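Local atomic coordinates of PilM (Escherichia coli, PDB entry 3EOI), a protein that is of unknown biochemical function but, as a plasmid-encoded member of the PilM family, probably takes part in the formation of conjugative pili. Residues Asn26-Asn29 against Asp30-Gln34; Pro75-Met78 against Gly79-Glu83; Ala92-Asn96 against Gly97-Asp101; Ala113-Pro116 against Asp117-Ile121. One frame throughout, in Å; residues are numbered along the deposited sequence.

Contact 1: Asn26-Asn29 against Asp30-Gln34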
loop_
_atom_site.group_PDB
_atom_site.type_symbol
_atom_site.label_atom_id
_atom_site.label_comp_id
_atom_site.label_asym_id
_atom_site.label_seq_id
_atom_site.Cartn_x
_atom_site.Cartn_y
_atom_site.Cartn_z
ATOM N N ASN A 26 7.344 3.241 -3.840
ATOM C CA ASN A 26 8.621 3.433 -4.595
ATOM C C ASN A 26 9.805 3.555 -3.647
ATOM O O ASN A 26 10.878 2.957 -3.871
ATOM C CB ASN A 26 8.543 4.656 -5.500
ATOM C CG ASN A 26 7.872 4.353 -6.804
ATOM O OD1 ASN A 26 7.998 3.249 -7.319
ATOM N ND2 ASN A 26 7.132 5.311 -7.325
ATOM N N ALA A 27 9.634 4.290 -2.557
ATOM C CA ALA A 27 10.770 4.447 -1.619
ATOM C C ALA A 27 11.163 3.132 -0.934
ATOM O O ALA A 27 12.377 2.814 -0.768
ATOM C CB ALA A 27 10.460 5.502 -0.593
ATOM N N ILE A 28 10.149 2.361 -0.564
ATOM C CA ILE A 28 10.378 1.058 0.031
ATOM C C ILE A 28 10.994 0.070 -0.934
ATOM O O ILE A 28 11.997 -0.611 -0.611
ATOM C CB ILE A 28 9.002 0.515 0.502
ATOM C CG1 ILE A 28 8.603 1.321 1.725
ATOM C CG2 ILE A 28 9.120 -0.938 0.889
ATOM C CD1 ILE A 28 7.155 1.101 2.192
ATOM N N ASN A 29 10.432 0.059 -2.141
ATOM C CA ASN A 29 10.905 -0.809 -3.213
ATOM C C ASN A 29 12.362 -0.496 -3.556
ATOM O O ASN A 29 13.206 -1.395 -3.671
ATOM C CB ASN A 29 10.027 -0.617 -4.461
ATOM C CG ASN A 29 10.109 -1.762 -5.414
ATOM O OD1 ASN A 29 10.204 -2.907 -5.019
ATOM N ND2 ASN A 29 10.063 -1.442 -6.691
ATOM N N ASP A 30 12.664 0.794 -3.729
ATOM C CA ASP A 30 14.008 1.168 -4.073
ATOM C C ASP A 30 14.988 0.774 -2.982
ATOM O O ASP A 30 16.059 0.236 -3.284
ATOM C CB ASP A 30 14.057 2.661 -4.342
ATOM C CG ASP A 30 13.271 3.051 -5.621
ATOM O OD1 ASP A 30 12.749 2.139 -6.334
ATOM O OD2 ASP A 30 13.170 4.248 -5.943
ATOM N N TYR A 31 14.627 0.990 -1.713
ATOM C CA TYR A 31 15.551 0.641 -0.620
ATOM C C TYR A 31 15.794 -0.873 -0.623
ATOM O O TYR A 31 16.964 -1.348 -0.458
ATOM C CB TYR A 31 14.946 1.011 0.764
ATOM C CG TYR A 31 15.963 0.823 1.843
ATOM C CD1 TYR A 31 16.897 1.831 2.127
ATOM C CD2 TYR A 31 16.057 -0.386 2.565
ATOM C CE1 TYR A 31 17.911 1.635 3.066
ATOM C CE2 TYR A 31 17.077 -0.594 3.500
ATOM C CZ TYR A 31 17.994 0.425 3.764
ATOM O OH TYR A 31 18.975 0.246 4.719
ATOM N N LEU A 32 14.726 -1.668 -0.709
ATOM C CA LEU A 32 14.930 -3.111 -0.625
ATOM C C LEU A 32 15.611 -3.675 -1.861
ATOM O O LEU A 32 16.298 -4.701 -1.775
ATOM C CB LEU A 32 13.601 -3.842 -0.361
ATOM C CG LEU A 32 12.978 -3.537 0.984
ATOM C CD1 LEU A 32 11.568 -4.121 0.954
ATOM C CD2 LEU A 32 13.827 -4.113 2.107
ATOM N N TYR A 33 15.429 -3.039 -3.012
ATOM C CA TYR A 33 16.206 -3.464 -4.198
ATOM C C TYR A 33 17.704 -3.248 -4.002
ATOM O O TYR A 33 18.544 -4.048 -4.419
ATOM C CB TYR A 33 15.774 -2.605 -5.354
ATOM C CG TYR A 33 16.425 -2.887 -6.701
ATOM C CD1 TYR A 33 16.029 -3.964 -7.509
ATOM C CD2 TYR A 33 17.452 -2.075 -7.166
ATOM C CE1 TYR A 33 16.618 -4.169 -8.753
ATOM C CE2 TYR A 33 18.062 -2.293 -8.419
ATOM C CZ TYR A 33 17.654 -3.359 -9.160
ATOM O OH TYR A 33 18.246 -3.575 -10.396
ATOM N N GLN A 34 18.065 -2.081 -3.465
ATOM C CA GLN A 34 19.462 -1.787 -3.078
ATOM C C GLN A 34 20.023 -2.736 -2.007
ATOM O O GLN A 34 21.183 -3.146 -2.058
ATOM C CB GLN A 34 19.558 -0.329 -2.579
ATOM C CG GLN A 34 19.298 0.671 -3.710
ATOM C CD GLN A 34 19.255 2.107 -3.173
ATOM O OE1 GLN A 34 19.892 2.413 -2.154
ATOM N NE2 GLN A 34 18.531 2.977 -3.870
#
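The amide of D30 donates to the carbonyl of N26, with N and O 2.8 Å apart and an N-H...O angle of 163°. The same i to i+4 pattern repeats along 26-34: Y31 N binds A27 O, L32 N binds I28 O at 2.9 Å, and Y33 N binds N29 O. Four successive carbonyls and four amides are thereby satisfied by the backbone alone, as expected for the last turns of the long alpha-helix 10-34. The carboxylate of D30 folds back along the helix, its CG beside its own backbone N (chi1 -67°), and sits against N26 O as a whole, OD1 at 3.2 Å and OD2 at 3.3 Å. All are acceptors, so the approach is no bond; N26 O is already occupied by the D30 amide. N29 turns its amide group off the helix, and its OD1 takes a weak hydrogen bond from ND2 of N124, at the C-terminus of the chain. On the buried side I28 and L32 run side by side in the same direction, CG2 of I28 lying 4.0 Å from CD1 of L32, and both rest on V67 of strand 66-72. The Y31 ring meets the ring of H35, the planes inclined by about 30°.

Contact 2: Pro75-Met78 against Gly79-Glu83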
loop_
_atom_site.group_PDB
_atom_site.type_symbol
_atom_site.label_atom_id
_atom_site.label_comp_id
_atom_site.label_asym_id
_atom_site.label_seq_id
_atom_site.Cartn_x
_atom_site.Cartn_y
_atom_site.Cartn_z
ATOM N N PRO A 75 -13.829 3.616 -3.378
ATOM C CA PRO A 75 -14.169 3.559 -4.792
ATOM C C PRO A 75 -13.168 4.365 -5.629
ATOM O O PRO A 75 -12.880 5.547 -5.289
ATOM C CB PRO A 75 -15.590 4.185 -4.859
ATOM C CG PRO A 75 -15.823 4.818 -3.545
ATOM C CD PRO A 75 -14.817 4.310 -2.529
ATOM N N GLY A 76 -12.655 3.762 -6.719
ATOM C CA GLY A 76 -11.776 4.429 -7.646
ATOM C C GLY A 76 -10.328 4.550 -7.144
ATOM O O GLY A 76 -9.480 5.045 -7.856
ATOM N N LEU A 77 -10.038 4.130 -5.918
ATOM C CA LEU A 77 -8.652 4.215 -5.458
ATOM C C LEU A 77 -7.782 3.310 -6.351
ATOM O O LEU A 77 -6.666 3.666 -6.700
ATOM C CB LEU A 77 -8.556 3.842 -3.961
ATOM C CG LEU A 77 -7.144 3.804 -3.344
ATOM C CD1 LEU A 77 -6.440 5.178 -3.514
ATOM C CD2 LEU A 77 -7.158 3.340 -1.914
ATOM N N MET A 78 -8.301 2.145 -6.764
ATOM C CA MET A 78 -7.487 1.249 -7.600
ATOM C C MET A 78 -7.166 1.932 -8.904
ATOM O O MET A 78 -6.027 1.945 -9.316
ATOM C CB MET A 78 -8.219 -0.071 -7.856
ATOM C CG MET A 78 -7.411 -1.108 -8.617
ATOM S SD MET A 78 -6.112 -1.978 -7.642
ATOM C CE MET A 78 -7.102 -3.027 -6.560
ATOM N N GLY A 79 -8.171 2.552 -9.512
ATOM C CA GLY A 79 -7.930 3.237 -10.817
ATOM C C GLY A 79 -6.953 4.411 -10.636
ATOM O O GLY A 79 -6.195 4.711 -11.556
ATOM N N ALA A 80 -6.973 5.077 -9.469
ATOM C CA ALA A 80 -6.068 6.215 -9.279
ATOM C C ALA A 80 -4.632 5.693 -9.115
ATOM O O ALA A 80 -3.673 6.300 -9.625
ATOM C CB ALA A 80 -6.489 7.019 -8.091
ATOM N N LEU A 81 -4.489 4.566 -8.401
ATOM C CA LEU A 81 -3.166 3.973 -8.272
ATOM C C LEU A 81 -2.644 3.564 -9.599
ATOM O O LEU A 81 -1.448 3.742 -9.912
ATOM C CB LEU A 81 -3.240 2.745 -7.354
ATOM C CG LEU A 81 -3.446 3.089 -5.878
ATOM C CD1 LEU A 81 -3.819 1.856 -5.089
ATOM C CD2 LEU A 81 -2.184 3.724 -5.265
ATOM N N LEU A 82 -3.509 2.958 -10.396
ATOM C CA LEU A 82 -3.083 2.580 -11.766
ATOM C C LEU A 82 -2.755 3.810 -12.640
ATOM O O LEU A 82 -1.742 3.892 -13.373
ATOM C CB LEU A 82 -4.160 1.678 -12.406
ATOM C CG LEU A 82 -4.205 0.333 -11.693
ATOM C CD1 LEU A 82 -5.465 -0.434 -12.082
ATOM C CD2 LEU A 82 -2.900 -0.420 -12.078
ATOM N N GLU A 83 -3.594 4.826 -12.575
ATOM C CA GLU A 83 -3.260 6.022 -13.326
ATOM C C GLU A 83 -1.889 6.590 -12.954
ATOM O O GLU A 83 -1.115 6.971 -13.836
ATOM C CB GLU A 83 -4.308 7.114 -13.031
ATOM C CG GLU A 83 -4.049 8.396 -13.805
ATOM C CD GLU A 83 -5.092 9.451 -13.540
ATOM O OE1 GLU A 83 -5.798 9.368 -12.508
ATOM O OE2 GLU A 83 -5.162 10.377 -14.355
#
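G76 stands at the N-cap of helix 77-84 with a positive phi of 78°, and its carbonyl receives the A80 amide (N to O 3.0 Å), the first of three i to i+4 bonds, followed by L81 N to L77 O and L82 N to M78 O. Two side-chain pairs follow the same spacing. L77 offers its branch carbon CG to CD1 of L81 at 4.2 Å, while CG of M78 meets CD1 of L82 at 4.0 Å, the two chains crossing obliquely. L81 and L82 both have CG beside their own backbone N, which sets each isobutyl group back over the preceding turn; CG of L81 lies 3.4 Å from L77 O, and CG of L82 is equally near M78 O. M78 starts out anti to its amide nitrogen (chi1 -175°) and then bends at chi2 and chi3, so the thioether curls instead of running straight out from the helix. L77, M78 and L81 all reach I120 of strand 119-123, while L77, A80 and L81 also touch helix 10-34 through Q17, A18 and F21. Apart from the backbone bonds the contact is wholly apolar, which implies that these side chains contribute by shape and burial, wedging the short helix between the sheet and the long N-terminal helix.

Contact 3: Ala92-Asn96 against Gly97-Asp101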
loop_
_atom_site.group_PDB
_atom_site.type_symbol
_atom_site.label_atom_id
_atom_site.label_comp_id
_atom_site.label_asym_id
_atom_site.label_seq_id
_atom_site.Cartn_x
_atom_site.Cartn_y
_atom_site.Cartn_z
ATOM N N ALA A 92 -3.239 -5.908 -5.477
ATOM C CA ALA A 92 -4.177 -6.944 -4.990
ATOM C C ALA A 92 -5.097 -6.348 -3.928
ATOM O O ALA A 92 -5.048 -5.128 -3.678
ATOM C CB ALA A 92 -3.418 -8.211 -4.419
ATOM N N ARG A 93 -5.955 -7.209 -3.362
ATOM C CA ARG A 93 -6.975 -6.822 -2.393
ATOM C C ARG A 93 -6.964 -7.767 -1.206
ATOM O O ARG A 93 -6.532 -8.892 -1.338
ATOM C CB ARG A 93 -8.396 -6.921 -3.070
ATOM C CG ARG A 93 -8.780 -5.773 -3.980
ATOM C CD ARG A 93 -9.889 -6.145 -5.008
ATOM N NE ARG A 93 -11.025 -6.916 -4.487
ATOM C CZ ARG A 93 -11.863 -7.602 -5.267
ATOM N NH1 ARG A 93 -11.683 -7.624 -6.586
ATOM N NH2 ARG A 93 -12.875 -8.269 -4.736
ATOM N N VAL A 94 -7.416 -7.322 -0.034
ATOM C CA VAL A 94 -7.576 -8.262 1.098
ATOM C C VAL A 94 -9.016 -8.160 1.505
ATOM O O VAL A 94 -9.509 -7.056 1.764
ATOM C CB VAL A 94 -6.676 -7.924 2.297
ATOM C CG1 VAL A 94 -6.982 -8.862 3.497
ATOM C CG2 VAL A 94 -5.189 -7.998 1.823
ATOM N N GLU A 95 -9.679 -9.318 1.521
ATOM C CA GLU A 95 -11.086 -9.432 1.881
ATOM C C GLU A 95 -11.241 -10.709 2.732
ATOM O O GLU A 95 -10.697 -11.771 2.431
ATOM C CB GLU A 95 -11.923 -9.532 0.616
ATOM C CG GLU A 95 -13.384 -9.687 0.851
ATOM C CD GLU A 95 -14.153 -9.571 -0.454
ATOM O OE1 GLU A 95 -14.008 -8.525 -1.132
ATOM O OE2 GLU A 95 -14.886 -10.525 -0.802
ATOM N N ASN A 96 -11.931 -10.584 3.857
ATOM C CA ASN A 96 -12.085 -11.730 4.752
ATOM C C ASN A 96 -10.809 -12.513 5.069
ATOM O O ASN A 96 -10.800 -13.731 5.075
ATOM C CB ASN A 96 -13.248 -12.594 4.274
ATOM C CG ASN A 96 -14.525 -11.769 4.138
ATOM O OD1 ASN A 96 -15.047 -11.595 3.048
ATOM N ND2 ASN A 96 -14.976 -11.182 5.247
ATOM N N GLY A 97 -9.738 -11.770 5.357
ATOM C CA GLY A 97 -8.449 -12.337 5.697
ATOM C C GLY A 97 -7.694 -13.001 4.563
ATOM O O GLY A 97 -6.650 -13.615 4.813
ATOM N N ARG A 98 -8.206 -12.886 3.336
ATOM C CA ARG A 98 -7.612 -13.537 2.164
ATOM C C ARG A 98 -7.059 -12.546 1.147
ATOM O O ARG A 98 -7.690 -11.504 0.866
ATOM C CB ARG A 98 -8.655 -14.391 1.424
ATOM C CG ARG A 98 -9.167 -15.609 2.195
ATOM C CD ARG A 98 -8.030 -16.541 2.609
ATOM N NE ARG A 98 -7.751 -16.415 4.029
ATOM C CZ ARG A 98 -8.487 -16.986 4.976
ATOM N NH1 ARG A 98 -8.169 -16.805 6.257
ATOM N NH2 ARG A 98 -9.547 -17.722 4.638
ATOM N N LEU A 99 -5.918 -12.917 0.564
ATOM C CA LEU A 99 -5.344 -12.141 -0.523
ATOM C C LEU A 99 -6.018 -12.527 -1.807
ATOM O O LEU A 99 -6.027 -13.713 -2.183
ATOM C CB LEU A 99 -3.801 -12.397 -0.619
ATOM C CG LEU A 99 -3.115 -11.516 -1.708
ATOM C CD1 LEU A 99 -3.208 -10.031 -1.256
ATOM C CD2 LEU A 99 -1.619 -11.921 -1.944
ATOM N N LEU A 100 -6.562 -11.518 -2.485
ATOM C CA LEU A 100 -7.285 -11.672 -3.774
ATOM C C LEU A 100 -6.609 -10.877 -4.877
ATOM O O LEU A 100 -6.143 -9.743 -4.704
ATOM C CB LEU A 100 -8.747 -11.186 -3.679
ATOM C CG LEU A 100 -9.600 -11.784 -2.527
ATOM C CD1 LEU A 100 -11.068 -11.264 -2.721
ATOM C CD2 LEU A 100 -9.554 -13.299 -2.542
ATOM N N ASP A 101 -6.562 -11.457 -6.059
ATOM C CA ASP A 101 -6.012 -10.672 -7.170
ATOM C C ASP A 101 -7.032 -9.637 -7.654
ATOM O O ASP A 101 -8.130 -9.539 -7.111
ATOM C CB ASP A 101 -5.453 -11.580 -8.255
ATOM C CG ASP A 101 -6.523 -12.360 -8.988
ATOM O OD1 ASP A 101 -7.725 -11.980 -8.831
ATOM O OD2 ASP A 101 -6.132 -13.360 -9.691
#
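R93 and L100 form a hydrogen-bonded antiparallel pair, R93 N to L100 O and L100 N to R93 O both measuring 2.9 Å, the second nearly straight at 173°. E95 and R98 repeat the pattern next to the turn. Between them V94 and L99 make the non-hydrogen-bonded pair, their side chains crossing at about a right angle. The L99 side chain swings toward A92, where CD1 packs 3.7 Å from the alanine CB. On the other face CD1 of L100 lies 3.9 Å from CB of E95 and also approaches NH2 of R93. That guanidinium has OE1 of E95 at its edge, in plane, in a long salt bridge (NH2 to OE1 3.8 Å). At the turn the R98 guanidinium folds back with N96 O over one face, and its NE makes a weak bond to G97 O. Further out, D117 OD1 accepts from G97 N, and D101 OD1 binds the backbone amide of R105. Strand 119-123 flanks strand 92-95, its I121 touching A92, V94 and L99. The arrangement is a beta hairpin with a two-residue loop, N96 and G97 at the corners of a type I' turn, at one margin of the antiparallel sheet.

Contact 4: Ala113-Pro116 against Asp117-Ile121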
loop_
_atom_site.group_PDB
_atom_site.type_symbol
_atom_site.label_atom_id
_atom_site.label_comp_id
_atom_site.label_asym_id
_atom_site.label_seq_id
_atom_site.Cartn_x
_atom_site.Cartn_y
_atom_site.Cartn_z
ATOM N N ALA A 113 -1.209 -11.621 9.932
ATOM C CA ALA A 113 -2.472 -11.379 10.607
ATOM C C ALA A 113 -2.694 -9.912 10.927
ATOM O O ALA A 113 -3.794 -9.517 11.309
ATOM C CB ALA A 113 -2.544 -12.178 11.906
ATOM N N VAL A 114 -1.662 -9.094 10.815
ATOM C CA VAL A 114 -1.841 -7.674 11.110
ATOM C C VAL A 114 -2.246 -6.809 9.908
ATOM O O VAL A 114 -2.366 -5.591 10.049
ATOM C CB VAL A 114 -0.602 -7.094 11.810
ATOM C CG1 VAL A 114 -0.361 -7.882 13.054
ATOM C CG2 VAL A 114 0.601 -7.149 10.889
ATOM N N ILE A 115 -2.507 -7.429 8.763
ATOM C CA ILE A 115 -3.047 -6.663 7.649
ATOM C C ILE A 115 -4.575 -6.672 7.688
ATOM O O ILE A 115 -5.187 -7.739 7.730
ATOM C CB ILE A 115 -2.555 -7.227 6.377
ATOM C CG1 ILE A 115 -1.012 -7.173 6.397
ATOM C CG2 ILE A 115 -3.159 -6.422 5.239
ATOM C CD1 ILE A 115 -0.420 -7.840 5.249
ATOM N N PRO A 116 -5.196 -5.493 7.682
ATOM C CA PRO A 116 -6.662 -5.477 7.788
ATOM C C PRO A 116 -7.366 -5.828 6.465
ATOM O O PRO A 116 -6.735 -5.826 5.407
ATOM C CB PRO A 116 -6.986 -4.022 8.214
ATOM C CG PRO A 116 -5.674 -3.248 8.064
ATOM C CD PRO A 116 -4.630 -4.139 7.500
ATOM N N ASP A 117 -8.654 -6.159 6.568
ATOM C CA ASP A 117 -9.483 -6.402 5.415
ATOM C C ASP A 117 -9.812 -5.076 4.741
ATOM O O ASP A 117 -9.646 -4.001 5.334
ATOM C CB ASP A 117 -10.778 -7.076 5.853
ATOM C CG ASP A 117 -10.578 -8.516 6.206
ATOM O OD1 ASP A 117 -9.613 -9.124 5.678
ATOM O OD2 ASP A 117 -11.375 -9.039 7.028
ATOM N N GLN A 118 -10.302 -5.164 3.509
ATOM C CA GLN A 118 -10.830 -3.991 2.803
ATOM C C GLN A 118 -9.705 -2.995 2.567
ATOM O O GLN A 118 -9.852 -1.764 2.730
ATOM C CB GLN A 118 -11.988 -3.347 3.577
ATOM C CG GLN A 118 -13.089 -4.382 3.899
ATOM C CD GLN A 118 -14.429 -3.771 4.261
ATOM O OE1 GLN A 118 -14.517 -2.744 4.939
ATOM N NE2 GLN A 118 -15.500 -4.426 3.798
ATOM N N VAL A 119 -8.530 -3.551 2.219
ATOM C CA VAL A 119 -7.423 -2.723 1.715
ATOM C C VAL A 119 -7.025 -3.090 0.308
ATOM O O VAL A 119 -7.269 -4.210 -0.146
ATOM C CB VAL A 119 -6.144 -2.788 2.656
ATOM C CG1 VAL A 119 -6.466 -2.278 4.046
ATOM C CG2 VAL A 119 -5.599 -4.180 2.771
ATOM N N ILE A 120 -6.427 -2.115 -0.383
ATOM C CA ILE A 120 -5.654 -2.428 -1.565
ATOM C C ILE A 120 -4.209 -2.604 -1.157
ATOM O O ILE A 120 -3.683 -1.812 -0.310
ATOM C CB ILE A 120 -5.750 -1.305 -2.600
ATOM C CG1 ILE A 120 -7.189 -1.214 -3.165
ATOM C CG2 ILE A 120 -4.704 -1.569 -3.725
ATOM C CD1 ILE A 120 -7.439 0.020 -4.013
ATOM N N ILE A 121 -3.572 -3.628 -1.720
ATOM C CA ILE A 121 -2.258 -4.018 -1.229
ATOM C C ILE A 121 -1.289 -4.325 -2.319
ATOM O O ILE A 121 -1.693 -4.716 -3.425
ATOM C CB ILE A 121 -2.371 -5.236 -0.255
ATOM C CG1 ILE A 121 -1.048 -5.504 0.476
ATOM C CG2 ILE A 121 -2.900 -6.473 -0.999
ATOM C CD1 ILE A 121 -1.305 -6.184 1.809
#
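I115 lays its side chain against V119 and I121, two residues of strand 119-123 of the antiparallel sheet, as the preceding loop turns into that strand. CG2 of I115 stands 4.1 Å from CG2 of V119 and 3.9 Å from CD1 of I121, and CD1 of I115 also meets CD1 of I121; both pairs of side chains cross at about a right angle. V119 and I121, two apart in the strand, project toward the same side, while I120 between them faces L77, M78 and L81 of helix 77-84. In I115, CG2 lies anti to the amide nitrogen and CG1 beside it (chi1 -59°), an arrangement that presents both CG2 and the terminal CD1 to I121. Alongside, CG of P116 packs against CG1 of V119 at 4.2 Å, and W70 of strand 66-72 touches I115, P116 and V119 alike. No hydrogen bond joins 113-116 to 117-121; the backbones of Q118 and V119 bond instead to V94 of strand 92-95. A positive phi at Q118 (64°) bends the chain just before the strand begins. Inside that bend CG2 of V119, which stands between its own backbone N and carbonyl carbon, lies 3.3 Å from P116 O.

Contacts 2, 3 and 4 adjoin one another around strand 119-123, whereas contact 1 stands apart near the end of the long helix, its centre about 24 Å from that of contact 3 and on the opposite side of the chain's centre. Contacts 3 and 4 have centres about 7 Å apart and are joined by probable hydrogen bonds: V94 O and Q118 N lie 2.7 Å apart, and so do G97 N and D117 OD1. Contact 2 reaches contact 4 through I120, whose CD1 lies 3.6 Å from M78 N, and meets contact 3 where CE of M78 touches R93 CG at 4.1 Å. Helix 77-84 thus packs against neighbouring strands of one sheet.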